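Side-chain contact in glucose-resistance amylase regulator (Weissella paramesenteroides ATCC 33313, PDB 4RK6), which binds glucose and, as a member of the LacI family, probably acts as a DNA-binding transcriptional regulator: residues Q228-E231 against K236-T239. Numbering follows the deposited sequence.
Sequences QQTE and KLTT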
loop_
_atom_site.group_PDB
_atom_site.type_symbol
_atom_site.label_atom_id
_atom_site.label_comp_id
_atom_site.label_asym_id
_atom_site.label_seq_id
_atom_site.Cartn_x
_atom_site.Cartn_y
_atom_site.Cartn_z
ATOM N N GLN A 228 -6.582 -5.977 1.512
ATOM C CA GLN A 228 -7.458 -5.671 0.379
ATOM C C GLN A 228 -7.191 -6.474 -0.896
ATOM O O GLN A 228 -8.120 -6.804 -1.612
ATOM C CB GLN A 228 -7.392 -4.177 0.047
ATOM C CG GLN A 228 -8.318 -3.764 -1.085
ATOM C CD GLN A 228 -8.164 -2.307 -1.476
ATOM O OE1 GLN A 228 -7.058 -1.758 -1.481
ATOM N NE2 GLN A 228 -9.278 -1.678 -1.835
ATOM N N GLN A 229 -5.941 -6.794 -1.185
ATOM C CA GLN A 229 -5.653 -7.596 -2.393
ATOM C C GLN A 229 -6.452 -8.896 -2.468
ATOM O O GLN A 229 -6.823 -9.349 -3.574
ATOM C CB GLN A 229 -4.155 -7.863 -2.534
ATOM C CG GLN A 229 -3.707 -8.100 -3.949
ATOM C CD GLN A 229 -3.771 -6.827 -4.800
ATOM O OE1 GLN A 229 -3.514 -5.717 -4.314
ATOM N NE2 GLN A 229 -4.103 -6.984 -6.053
ATOM N N THR A 230 -6.754 -9.506 -1.317
ATOM C CA THR A 230 -7.526 -10.751 -1.314
ATOM C C THR A 230 -8.969 -10.584 -1.773
ATOM O O THR A 230 -9.573 -11.518 -2.267
ATOM C CB THR A 230 -7.516 -11.453 0.063
ATOM O OG1 THR A 230 -8.232 -10.670 1.035
ATOM C CG2 THR A 230 -6.107 -11.704 0.515
ATOM N N GLU A 231 -9.493 -9.368 -1.628
ATOM C CA GLU A 231 -10.854 -9.006 -2.046
ATOM C C GLU A 231 -10.933 -8.534 -3.502
ATOM O O GLU A 231 -11.992 -8.635 -4.130
ATOM C CB GLU A 231 -11.375 -7.876 -1.146
ATOM C CG GLU A 231 -11.354 -8.157 0.354
ATOM C CD GLU A 231 -11.350 -6.887 1.203
ATOM O OE1 GLU A 231 -11.660 -5.787 0.688
ATOM O OE2 GLU A 231 -11.023 -6.983 2.403
ATOM N N LYS A 236 -11.500 -14.310 -5.690
ATOM C CA LYS A 236 -11.202 -13.773 -4.362
ATOM C C LYS A 236 -10.439 -14.834 -3.566
ATOM O O LYS A 236 -10.755 -16.029 -3.635
ATOM C CB LYS A 236 -12.484 -13.370 -3.628
ATOM C CG LYS A 236 -13.189 -12.142 -4.211
ATOM C CD LYS A 236 -14.550 -11.924 -3.559
ATOM C CE LYS A 236 -15.190 -10.599 -3.965
ATOM N NZ LYS A 236 -14.697 -9.422 -3.189
ATOM N N LEU A 237 -9.456 -14.384 -2.806
ATOM C CA LEU A 237 -8.541 -15.296 -2.116
ATOM C C LEU A 237 -9.001 -15.665 -0.725
ATOM O O LEU A 237 -9.281 -14.804 0.115
ATOM C CB LEU A 237 -7.135 -14.689 -2.050
ATOM C CG LEU A 237 -6.379 -14.706 -3.365
ATOM C CD1 LEU A 237 -5.318 -13.611 -3.385
ATOM C CD2 LEU A 237 -5.761 -16.093 -3.611
ATOM N N THR A 238 -9.054 -16.971 -0.508
ATOM C CA THR A 238 -9.168 -17.557 0.829
ATOM C C THR A 238 -7.906 -17.158 1.584
ATOM O O THR A 238 -6.783 -17.169 1.023
ATOM C CB THR A 238 -9.338 -19.066 0.705
ATOM O OG1 THR A 238 -10.596 -19.319 0.055
ATOM C CG2 THR A 238 -9.340 -19.755 2.064
ATOM N N THR A 239 -8.073 -16.737 2.838
ATOM C CA THR A 239 -6.986 -16.083 3.535
ATOM C C THR A 239 -7.104 -16.248 5.063
ATOM O O THR A 239 -8.222 -16.343 5.605
ATOM C CB THR A 239 -6.937 -14.586 3.150
ATOM O OG1 THR A 239 -5.734 -13.992 3.632
ATOM C CG2 THR A 239 -8.155 -13.801 3.691
#
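The backbones of T230 and L237 run close together, with CA atoms 4.7 Å apart, and L237 N donates to T230 O over 2.9 Å. This bond is nearly straight, 164° at the hydrogen, and uses an in-plane lone pair of the carbonyl. CB of T230 rests on CB of L237 at 3.9 Å, so the two side chains meet at their bases. The T230 methyl CG2 reaches further along 236-239 and makes a van der Waals contact with T239 OG1 at 3.9 Å. The T230 and T239 side chains cross at about a right angle. With chi1 at 67°, T230 OG1 sits between its own N and carbonyl carbon. There it is hydrogen-bonded to L227 O and R277 NH1. R277 NH1 also bonds L237 O and so ties the two segments together. T239 OG1 has its hydrogen bond with T223 OG1 of the neighbouring strand 220-223, and the T239 side chain is about 9 Å from the bound glucose. In one of two modelled conformers, K236 runs extended until a bend at chi4 (-82°) turns its amine toward the carbonyl of E231. There K236 NZ donates a hydrogen bond to a lone pair of E231 O at 3.0 Å, a grip less certain than the backbone bond. R234 NH1 also bonds that oxygen. The contact joins the short connecting helix to the segment leading into strand 238-241, parallel to 220-223, within a beta-alpha-beta unit of the periplasmic-binding-protein-like fold of LacI-family regulators.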